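Local atomic coordinates of homoserine dehydrogenase (Thermoplasma acidophilum, PDB entry 3ING), a protein that probably catalyses the NADP-dependent interconversion of L-aspartate semialdehyde and L-homoserine, a step in threonine and methionine biosynthesis. Residues A92-V97 against P205-N210; G120-W125 against A214-V219; A143-G148 against V219-H224. One frame throughout, in Å; residues are numbered along the deposited sequence.

Interaction 1: residues A92-V97 against P205-N210; sequences ASRDGV and PQDDLN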
loop_
_atom_site.group_PDB
_atom_site.type_symbol
_atom_site.label_atom_id
_atom_site.label_comp_id
_atom_site.label_asym_id
_atom_site.label_seq_id
_atom_site.Cartn_x
_atom_site.Cartn_y
_atom_site.Cartn_z
ATOM N N ALA A 92 17.449 -1.444 -19.778
ATOM C CA ALA A 92 18.454 -2.220 -19.097
ATOM C C ALA A 92 19.699 -2.424 -19.922
ATOM O O ALA A 92 19.637 -2.828 -21.070
ATOM C CB ALA A 92 17.878 -3.589 -18.695
ATOM N N SER A 93 20.849 -2.126 -19.328
ATOM C CA SER A 93 22.152 -2.546 -19.879
ATOM C C SER A 93 22.408 -3.993 -19.467
ATOM O O SER A 93 21.742 -4.523 -18.557
ATOM C CB SER A 93 23.269 -1.691 -19.335
ATOM O OG SER A 93 23.504 -1.996 -17.980
ATOM N N ARG A 94 23.411 -4.629 -20.079
ATOM C CA ARG A 94 23.669 -6.047 -19.794
ATOM C C ARG A 94 24.264 -6.294 -18.395
ATOM O O ARG A 94 24.057 -7.352 -17.818
ATOM C CB ARG A 94 24.645 -6.606 -20.840
ATOM C CG ARG A 94 24.213 -6.472 -22.303
ATOM C CD ARG A 94 22.890 -7.157 -22.599
ATOM N NE ARG A 94 21.716 -6.353 -22.229
ATOM C CZ ARG A 94 20.483 -6.836 -22.064
ATOM N NH1 ARG A 94 20.236 -8.128 -22.228
ATOM N NH2 ARG A 94 19.504 -6.021 -21.701
ATOM N N ASP A 95 24.999 -5.303 -17.873
ATOM C CA ASP A 95 25.816 -5.453 -16.669
ATOM C C ASP A 95 25.561 -4.422 -15.564
ATOM O O ASP A 95 26.138 -4.499 -14.485
ATOM C CB ASP A 95 27.315 -5.467 -17.098
ATOM C CG ASP A 95 27.798 -4.125 -17.700
ATOM O OD1 ASP A 95 27.062 -3.123 -17.725
ATOM O OD2 ASP A 95 28.940 -4.084 -18.169
ATOM N N GLY A 96 24.681 -3.450 -15.803
ATOM C CA GLY A 96 24.371 -2.470 -14.768
ATOM C C GLY A 96 25.372 -1.361 -14.546
ATOM O O GLY A 96 25.146 -0.505 -13.721
ATOM N N VAL A 97 26.475 -1.362 -15.291
ATOM C CA VAL A 97 27.575 -0.417 -15.050
ATOM C C VAL A 97 27.188 0.998 -15.463
ATOM O O VAL A 97 27.492 1.959 -14.762
ATOM C CB VAL A 97 28.863 -0.917 -15.768
ATOM C CG1 VAL A 97 29.961 0.093 -15.667
ATOM C CG2 VAL A 97 29.276 -2.303 -15.174
ATOM N N PRO A 205 13.507 -7.666 -26.002
ATOM C CA PRO A 205 12.469 -8.662 -25.603
ATOM C C PRO A 205 12.992 -10.046 -25.211
ATOM O O PRO A 205 12.280 -10.793 -24.546
ATOM C CB PRO A 205 11.574 -8.730 -26.829
ATOM C CG PRO A 205 11.845 -7.445 -27.567
ATOM C CD PRO A 205 13.271 -7.166 -27.360
ATOM N N GLN A 206 14.215 -10.394 -25.630
ATOM C CA GLN A 206 14.819 -11.659 -25.174
ATOM C C GLN A 206 15.012 -11.668 -23.655
ATOM O O GLN A 206 14.944 -12.730 -23.011
ATOM C CB GLN A 206 16.121 -11.897 -25.908
ATOM C CG GLN A 206 15.897 -12.079 -27.425
ATOM C CD GLN A 206 17.090 -12.684 -28.148
ATOM O OE1 GLN A 206 18.226 -12.245 -27.959
ATOM N NE2 GLN A 206 16.828 -13.702 -29.000
ATOM N N ASP A 207 15.190 -10.487 -23.063
ATOM C CA ASP A 207 15.255 -10.360 -21.585
ATOM C C ASP A 207 13.973 -10.868 -20.924
ATOM O O ASP A 207 14.004 -11.378 -19.817
ATOM C CB ASP A 207 15.447 -8.909 -21.137
ATOM C CG ASP A 207 16.804 -8.362 -21.457
ATOM O OD1 ASP A 207 17.601 -9.096 -22.089
ATOM O OD2 ASP A 207 17.026 -7.176 -21.115
ATOM N N ASP A 208 12.837 -10.674 -21.585
ATOM C CA ASP A 208 11.551 -11.186 -21.094
ATOM C C ASP A 208 11.482 -12.710 -21.261
ATOM O O ASP A 208 11.175 -13.441 -20.324
ATOM C CB ASP A 208 10.395 -10.583 -21.876
ATOM C CG ASP A 208 10.141 -9.125 -21.540
ATOM O OD1 ASP A 208 9.957 -8.842 -20.349
ATOM O OD2 ASP A 208 10.041 -8.302 -22.471
ATOM N N LEU A 209 11.755 -13.173 -22.468
ATOM C CA LEU A 209 11.547 -14.592 -22.819
ATOM C C LEU A 209 12.527 -15.502 -22.113
ATOM O O LEU A 209 12.225 -16.661 -21.844
ATOM C CB LEU A 209 11.608 -14.797 -24.349
ATOM C CG LEU A 209 10.588 -13.939 -25.126
ATOM C CD1 LEU A 209 10.727 -14.130 -26.643
ATOM C CD2 LEU A 209 9.132 -14.204 -24.652
ATOM N N ASN A 210 13.711 -15.021 -21.785
ATOM C CA ASN A 210 14.617 -15.938 -21.088
ATOM C C ASN A 210 14.476 -15.835 -19.575
ATOM O O ASN A 210 15.136 -16.550 -18.845
ATOM C CB ASN A 210 16.038 -15.826 -21.586
ATOM C CG ASN A 210 16.615 -14.489 -21.379
ATOM O OD1 ASN A 210 16.164 -13.747 -20.512
ATOM N ND2 ASN A 210 17.618 -14.140 -22.202
#

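Interaction 2: residues G120-W125 against A214-V219; sequences GLANKW and AARKSV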
loop_
_atom_site.group_PDB
_atom_site.type_symbol
_atom_site.label_atom_id
_atom_site.label_comp_id
_atom_site.label_asym_id
_atom_site.label_seq_id
_atom_site.Cartn_x
_atom_site.Cartn_y
_atom_site.Cartn_z
ATOM N N GLY A 120 20.735 -1.734 -13.073
ATOM C CA GLY A 120 21.704 -1.201 -12.110
ATOM C C GLY A 120 21.557 -1.881 -10.773
ATOM O O GLY A 120 22.486 -2.433 -10.269
ATOM N N LEU A 121 20.338 -1.887 -10.225
ATOM C CA LEU A 121 20.096 -2.493 -8.927
ATOM C C LEU A 121 20.261 -3.995 -8.934
ATOM O O LEU A 121 20.648 -4.572 -7.937
ATOM C CB LEU A 121 18.684 -2.128 -8.443
ATOM C CG LEU A 121 18.453 -0.641 -8.147
ATOM C CD1 LEU A 121 16.984 -0.345 -7.862
ATOM C CD2 LEU A 121 19.379 -0.163 -6.996
ATOM N N ALA A 122 19.969 -4.644 -10.051
ATOM C CA ALA A 122 20.088 -6.111 -10.118
ATOM C C ALA A 122 21.546 -6.614 -10.202
ATOM O O ALA A 122 21.845 -7.727 -9.784
ATOM C CB ALA A 122 19.243 -6.670 -11.290
ATOM N N ASN A 123 22.434 -5.761 -10.702
ATOM C CA ASN A 123 23.825 -6.090 -10.924
ATOM C C ASN A 123 24.804 -5.421 -9.976
ATOM O O ASN A 123 25.856 -5.988 -9.659
ATOM C CB ASN A 123 24.189 -5.691 -12.366
ATOM C CG ASN A 123 23.539 -6.592 -13.407
ATOM O OD1 ASN A 123 23.888 -7.754 -13.503
ATOM N ND2 ASN A 123 22.641 -6.048 -14.211
ATOM N N LYS A 124 24.476 -4.213 -9.533
ATOM C CA LYS A 124 25.403 -3.347 -8.822
ATOM C C LYS A 124 24.794 -2.739 -7.539
ATOM O O LYS A 124 25.099 -1.602 -7.163
ATOM C CB LYS A 124 25.860 -2.220 -9.764
ATOM C CG LYS A 124 26.549 -2.674 -11.075
ATOM C CD LYS A 124 27.992 -2.294 -11.206
ATOM C CE LYS A 124 28.769 -2.412 -9.918
ATOM N NZ LYS A 124 30.168 -2.816 -10.105
ATOM N N TRP A 125 23.997 -3.528 -6.838
ATOM C CA TRP A 125 23.310 -3.075 -5.622
ATOM C C TRP A 125 24.310 -2.521 -4.636
ATOM O O TRP A 125 24.131 -1.438 -4.096
ATOM C CB TRP A 125 22.587 -4.253 -4.970
ATOM C CG TRP A 125 21.825 -3.900 -3.761
ATOM C CD1 TRP A 125 22.308 -3.760 -2.486
ATOM C CD2 TRP A 125 20.425 -3.606 -3.697
ATOM N NE1 TRP A 125 21.285 -3.415 -1.645
ATOM C CE2 TRP A 125 20.122 -3.315 -2.363
ATOM C CE3 TRP A 125 19.398 -3.559 -4.652
ATOM C CZ2 TRP A 125 18.843 -2.963 -1.948
ATOM C CZ3 TRP A 125 18.119 -3.219 -4.240
ATOM C CH2 TRP A 125 17.856 -2.925 -2.892
ATOM N N ALA A 214 12.406 -11.177 -14.945
ATOM C CA ALA A 214 11.980 -11.680 -13.635
ATOM C C ALA A 214 13.162 -11.811 -12.663
ATOM O O ALA A 214 13.040 -11.533 -11.458
ATOM C CB ALA A 214 11.269 -13.033 -13.793
ATOM N N ALA A 215 14.296 -12.278 -13.180
ATOM C CA ALA A 215 15.472 -12.484 -12.356
ATOM C C ALA A 215 15.927 -11.182 -11.738
ATOM O O ALA A 215 16.235 -11.167 -10.569
ATOM C CB ALA A 215 16.613 -13.134 -13.125
ATOM N N ARG A 216 15.973 -10.106 -12.522
ATOM C CA ARG A 216 16.402 -8.811 -12.023
ATOM C C ARG A 216 15.482 -8.368 -10.909
ATOM O O ARG A 216 15.918 -7.880 -9.881
ATOM C CB ARG A 216 16.425 -7.757 -13.146
ATOM C CG ARG A 216 17.540 -7.978 -14.190
ATOM C CD ARG A 216 17.232 -7.089 -15.377
ATOM N NE ARG A 216 18.250 -7.185 -16.416
ATOM C CZ ARG A 216 17.985 -7.052 -17.721
ATOM N NH1 ARG A 216 16.730 -6.930 -18.179
ATOM N NH2 ARG A 216 18.955 -7.160 -18.581
ATOM N N LYS A 217 14.187 -8.558 -11.115
ATOM C CA LYS A 217 13.206 -8.156 -10.118
ATOM C C LYS A 217 13.438 -8.950 -8.838
ATOM O O LYS A 217 13.308 -8.415 -7.763
ATOM C CB LYS A 217 11.768 -8.354 -10.643
ATOM C CG LYS A 217 11.428 -7.506 -11.837
ATOM C CD LYS A 217 9.993 -7.742 -12.317
ATOM C CE LYS A 217 9.674 -6.845 -13.525
ATOM N NZ LYS A 217 9.540 -5.411 -13.188
ATOM N N SER A 218 13.825 -10.217 -8.957
ATOM C CA SER A 218 13.981 -11.049 -7.792
ATOM C C SER A 218 15.152 -10.615 -6.925
ATOM O O SER A 218 15.112 -10.813 -5.702
ATOM C CB SER A 218 14.127 -12.545 -8.168
ATOM O OG SER A 218 15.405 -12.890 -8.718
ATOM N N VAL A 219 16.192 -10.054 -7.563
ATOM C CA VAL A 219 17.383 -9.530 -6.852
ATOM C C VAL A 219 16.970 -8.320 -6.038
ATOM O O VAL A 219 17.317 -8.192 -4.883
ATOM C CB VAL A 219 18.505 -9.113 -7.806
ATOM C CG1 VAL A 219 19.626 -8.399 -7.058
ATOM C CG2 VAL A 219 19.031 -10.323 -8.572
HETATM O O HOH W 1 21.002 -7.009 -16.359
#

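Interaction 3: residues A143-G148 against V219-H224; sequences ATVAGG and VILVNH. With NA (sodium ion), chain B; NDP (NADPH dihydro-nicotinamide-adenine-dinucleotide phosphate), chain C.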
loop_
_atom_site.group_PDB
_atom_site.type_symbol
_atom_site.label_atom_id
_atom_site.label_comp_id
_atom_site.label_asym_id
_atom_site.label_seq_id
_atom_site.Cartn_x
_atom_site.Cartn_y
_atom_site.Cartn_z
ATOM N N ALA A 143 8.880 1.338 -9.622
ATOM C CA ALA A 143 8.596 0.816 -10.953
ATOM C C ALA A 143 9.442 -0.372 -11.386
ATOM O O ALA A 143 9.111 -1.010 -12.374
ATOM C CB ALA A 143 8.735 1.965 -11.991
ATOM N N THR A 144 10.529 -0.680 -10.668
ATOM C CA THR A 144 11.412 -1.769 -11.053
ATOM C C THR A 144 10.828 -3.165 -10.786
ATOM O O THR A 144 11.299 -4.089 -11.383
ATOM C CB THR A 144 12.773 -1.700 -10.337
ATOM O OG1 THR A 144 12.568 -1.914 -8.915
ATOM C CG2 THR A 144 13.461 -0.346 -10.631
ATOM N N VAL A 145 9.812 -3.310 -9.927
ATOM C CA VAL A 145 9.164 -4.632 -9.739
ATOM C C VAL A 145 7.647 -4.456 -9.827
ATOM O O VAL A 145 7.064 -3.696 -9.045
ATOM C CB VAL A 145 9.502 -5.280 -8.400
ATOM C CG1 VAL A 145 8.805 -6.727 -8.269
ATOM C CG2 VAL A 145 11.008 -5.366 -8.192
ATOM N N ALA A 146 7.021 -5.125 -10.786
ATOM C CA ALA A 146 5.567 -5.020 -10.976
ATOM C C ALA A 146 5.194 -3.577 -11.244
ATOM O O ALA A 146 4.517 -2.921 -10.453
ATOM C CB ALA A 146 4.751 -5.576 -9.761
ATOM N N GLY A 147 5.682 -3.078 -12.349
ATOM C CA GLY A 147 5.393 -1.722 -12.823
ATOM C C GLY A 147 4.463 -0.874 -11.984
ATOM O O GLY A 147 4.883 -0.160 -11.089
ATOM N N GLY A 148 3.181 -0.986 -12.250
ATOM C CA GLY A 148 2.208 -0.125 -11.626
ATOM C C GLY A 148 1.560 -0.643 -10.362
ATOM O O GLY A 148 0.708 0.030 -9.791
ATOM N N VAL A 219 16.192 -10.054 -7.563
ATOM C CA VAL A 219 17.383 -9.530 -6.852
ATOM C C VAL A 219 16.970 -8.320 -6.038
ATOM O O VAL A 219 17.317 -8.192 -4.883
ATOM C CB VAL A 219 18.505 -9.113 -7.806
ATOM C CG1 VAL A 219 19.626 -8.399 -7.058
ATOM C CG2 VAL A 219 19.031 -10.323 -8.572
ATOM N N ILE A 220 16.262 -7.415 -6.676
ATOM C CA ILE A 220 15.814 -6.192 -6.026
ATOM C C ILE A 220 14.928 -6.551 -4.833
ATOM O O ILE A 220 15.089 -5.998 -3.740
ATOM C CB ILE A 220 15.089 -5.257 -7.032
ATOM C CG1 ILE A 220 16.057 -4.864 -8.138
ATOM C CG2 ILE A 220 14.454 -3.993 -6.295
ATOM C CD1 ILE A 220 15.413 -4.165 -9.311
ATOM N N LEU A 221 14.030 -7.515 -5.033
ATOM C CA LEU A 221 13.122 -7.960 -3.959
ATOM C C LEU A 221 13.865 -8.576 -2.780
ATOM O O LEU A 221 13.645 -8.179 -1.640
ATOM C CB LEU A 221 12.079 -8.967 -4.486
ATOM C CG LEU A 221 10.933 -8.453 -5.339
ATOM C CD1 LEU A 221 10.278 -9.634 -6.082
ATOM C CD2 LEU A 221 9.925 -7.681 -4.494
ATOM N N VAL A 222 14.715 -9.557 -3.041
ATOM C CA VAL A 222 15.438 -10.230 -1.955
ATOM C C VAL A 222 16.340 -9.226 -1.233
ATOM O O VAL A 222 16.378 -9.202 -0.011
ATOM C CB VAL A 222 16.204 -11.500 -2.422
ATOM C CG1 VAL A 222 17.497 -11.145 -3.252
ATOM C CG2 VAL A 222 16.539 -12.422 -1.186
ATOM N N ASN A 223 17.039 -8.354 -1.970
ATOM C CA ASN A 223 17.926 -7.347 -1.320
ATOM C C ASN A 223 17.120 -6.320 -0.512
ATOM O O ASN A 223 17.486 -5.954 0.592
ATOM C CB ASN A 223 18.817 -6.624 -2.346
ATOM C CG ASN A 223 19.819 -7.534 -3.004
ATOM O OD1 ASN A 223 20.070 -8.652 -2.540
ATOM N ND2 ASN A 223 20.473 -7.019 -4.046
ATOM N N HIS A 224 16.022 -5.835 -1.077
ATOM C CA HIS A 224 15.147 -4.952 -0.330
ATOM C C HIS A 224 14.580 -5.589 0.965
ATOM O O HIS A 224 14.652 -5.009 2.013
ATOM C CB HIS A 224 13.945 -4.537 -1.157
ATOM C CG HIS A 224 13.086 -3.535 -0.464
ATOM N ND1 HIS A 224 13.174 -2.184 -0.722
ATOM C CD2 HIS A 224 12.156 -3.668 0.509
ATOM C CE1 HIS A 224 12.320 -1.531 0.047
ATOM N NE2 HIS A 224 11.700 -2.403 0.810
HETATM NA NA NA B . 5.783 -1.657 -8.235
HETATM P PA NDP C . 11.751 2.282 -24.266
HETATM O O1A NDP C . 10.393 2.483 -24.805
HETATM O O2A NDP C . 12.694 1.511 -25.111
HETATM O O5B NDP C . 12.446 3.702 -23.959
HETATM C C5B NDP C . 13.785 3.884 -23.545
HETATM C C4B NDP C . 14.157 5.357 -23.598
HETATM O O4B NDP C . 15.511 5.558 -23.287
HETATM C C3B NDP C . 14.013 5.936 -25.012
HETATM O O3B NDP C . 13.781 7.335 -24.966
HETATM C C2B NDP C . 15.348 5.663 -25.617
HETATM O O2B NDP C . 15.680 6.499 -26.690
HETATM C C1B NDP C . 16.223 6.003 -24.440
HETATM N N9A NDP C . 17.540 5.379 -24.446
HETATM C C8A NDP C . 17.963 4.181 -24.952
HETATM N N7A NDP C . 19.288 4.041 -24.631
HETATM C C5A NDP C . 19.674 5.123 -23.941
HETATM C C6A NDP C . 20.907 5.457 -23.419
HETATM N N6A NDP C . 21.856 4.534 -23.286
HETATM N N1A NDP C . 20.964 6.633 -22.759
HETATM C C2A NDP C . 19.895 7.498 -22.645
HETATM N N3A NDP C . 18.651 7.178 -23.155
HETATM C C4A NDP C . 18.591 5.974 -23.797
HETATM O O3 NDP C . 11.664 1.596 -22.815
HETATM P PN NDP C . 10.411 1.645 -21.809
HETATM O O1N NDP C . 9.398 0.635 -22.241
HETATM O O2N NDP C . 10.024 3.083 -21.666
HETATM O O5D NDP C . 11.046 1.104 -20.416
HETATM C C5D NDP C . 11.967 1.996 -19.787
HETATM C C4D NDP C . 12.496 1.344 -18.513
HETATM O O4D NDP C . 11.395 1.102 -17.667
HETATM C C3D NDP C . 13.145 0.004 -18.733
HETATM O O3D NDP C . 14.368 -0.154 -18.003
HETATM C C2D NDP C . 12.088 -0.997 -18.306
HETATM O O2D NDP C . 12.631 -2.210 -17.859
HETATM C C1D NDP C . 11.394 -0.238 -17.200
HETATM N N1N NDP C . 10.051 -0.712 -16.916
HETATM C C2N NDP C . 9.119 -0.740 -17.920
HETATM C C3N NDP C . 7.881 -1.346 -17.764
HETATM C C7N NDP C . 6.875 -1.208 -18.842
HETATM O O7N NDP C . 5.563 -1.109 -18.435
HETATM N N7N NDP C . 7.212 -1.059 -20.116
HETATM C C4N NDP C . 7.357 -1.702 -16.377
HETATM C C5N NDP C . 8.445 -1.598 -15.345
HETATM C C6N NDP C . 9.712 -1.101 -15.643
HETATM P P2B NDP C . 14.748 6.693 -27.980
HETATM O O1X NDP C . 15.684 7.475 -28.861
HETATM O O2X NDP C . 13.367 7.323 -27.633
HETATM O O3X NDP C . 14.536 5.300 -28.483
#

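Interaction 1: residues A92-V97 against P205-N210
Arg94 and Asp207 form an end-on, two-pronged salt bridge that joins a loop of the NADPH-binding, Rossmann-type domain to the short helix 206-209. Along the second segment, Pro205 comes first and works through its backbone: its carbonyl oxygen accepts from the amide of Leu209, starting the turn that presents Asp207. Gln206 continues this turn, its O receiving the amide of Asn210. Asp207 then carries the whole cross-segment contact. Its CG lies beside its own backbone N (chi1 -70°), which directs the carboxylate out of the helix at the approaching arginine. Arg94 NH1 donates to Asp207 OD1 at 2.8 Å, and Arg94 NH2 to Asp207 OD2, also at 2.8 Å. Each oxygen uses its syn lone pair, both bonds are nearly straight, and the guanidinium and carboxylate planes lie only 14° apart. The arginine chain gets there by bending at chi2 and chi3, folding back so that NH2 also donates to Ala92 O at 3.3 Å. This last donor stands above the carbonyl plane of Ala92 but in the plane of the guanidinium, so three bonds limit the rotation of that group. Ala92, a residue of the NADPH pocket, also approaches directly, its CB 4.4 Å from Asp207 OD2. Asp208 OD2 takes the amide of Glu202, an NADPH-binding residue. Leu209 packs on Val178 of helix 173-183, while Asn210 OD1 accepts from the amide of Leu212 where the next helix begins. Asp207 OD2 has a second cationic partner in Arg216 of helix 212-226, which probably helps keep the buried carboxylate ionised. The bridge thus joins the loop between strand 85-88 and helix 97-108 to helix 206-209, with helix 212-226 alongside.

Interaction 2: residues G120-W125 against A214-V219
Ala122 fits against Arg216 and Val219 in a close helix-helix crossing that brings helix 119-135 of the Rossmann-type domain onto helix 212-226. The axes of the two short segments approach to 8.3 Å at an angle of 57°, and the small alanine lies at the point of nearest backbone approach: its CA is 5.0 Å from that of Arg216. Its methyl points at the other helix and meets the start of the arginine chain, with Ala122 CB 3.5 Å from Arg216 CB and nearly as close to CG. Val219, one turn further along, takes the other part of this surface. Its CG1 is anti to the backbone N (chi1 172°), and this places the methyl against the backbone of the facing helix, where Val219 CG1 lies 3.6 Å from Ala122 O. The two beta carbons, Ala122 CB and Val219 CB, are 4.3 Å apart. The contact between the helices is therefore mainly apolar, made by one methyl, one isopropyl group and the aliphatic base of an arginine, all of them buried.

Beyond its CG, Arg216 runs extended to NE and carries its guanidinium off the crossing towards the cofactor side, where NH1, held by Asp207, also makes a long, weak ion pair with Glu202. Lys217, the predicted proton donor, directs its CB away from helix 119-135, so the crossing occupies a different side of helix 212-226 from the one that bears this lysine. Beside the crossing the polar link is indirect: one water accepts both from Asn123 ND2, at 2.9 Å, and from Arg216 NE, at 2.8 Å, lying in the plane of the guanidinium at its edge.

Interaction 3: residues A143-G148 against V219-H224
This is a buried apolar contact between the loop that follows strand 139-140, the edge strand of the Rossmann-type sheet, and helix 212-226. Thr144 and Val145 supply the loop side, Ile220 and Leu221 the helix side. Val145 points into the helix and splits its two methyls between neighbours: with CG1 anti to the backbone N (chi1 -178°), Val145 CG1 rests on the isopropyl end of Leu221, 3.9 Å from its CD1, whereas Val145 CG2 lies 4.2 Å from Ile220 CG2 as the two side chains pass in opposite directions. Leu221 sets out to one side of the contact, but its tip swings back to the valine. Ile220 also reaches along its other branch, its CD1 coming to 3.6 Å from Thr144 OG1 and lying almost as near to Thr144 CB. The threonine hydroxyl is not left to this apolar neighbour, since it hydrogen-bonds to the carbonyl oxygen of Tyr141. Phe152 of helix 152-157 touches both Val145 and Ile220, and Leu121 adds to the packing around the isoleucine.

While the side chains face the helix, the loop backbone serves two bound groups. Val145 O binds the sodium ion at 2.5 Å and Ala146 O binds it at 2.9 Å, with Glu142 and Val149 contributing to the same site. The carbonyl of Thr144 probably accepts a hydrogen bond from NZ of Lys217, the predicted proton donor, so this short loop links the packing to the presumed catalytic centre. On the cofactor side Gly147 CA is 4.0 Å from C5N of the nicotinamide ring, and the carbonyl oxygen of Ala143 comes closer to the same ring atom, with Ala143 O 3.1 Å from NADPH C5N.

From the N terminus, the chain passes the loop before helix 97-108, the start of helix 119-135 and the loop after strand 139-140; these are the first sides of interactions 1, 2 and 3. It then runs through strand 164-170 and helices 173-183 and 188-198 before returning through 205-210, 214-219 and 219-224 in the same order. The three contacts close loops whose segments lie 108, 89 and 71 residues apart, and they cross rather than nest. Interactions 2 and 3 share Val219 and use successive parts of helix 212-226; interaction 1 touches interaction 2 through Arg216. Together they tie two parts of the nucleotide-binding domain and the loop after its edge strand 139-140 to the consecutive helices 206-209 and 212-226.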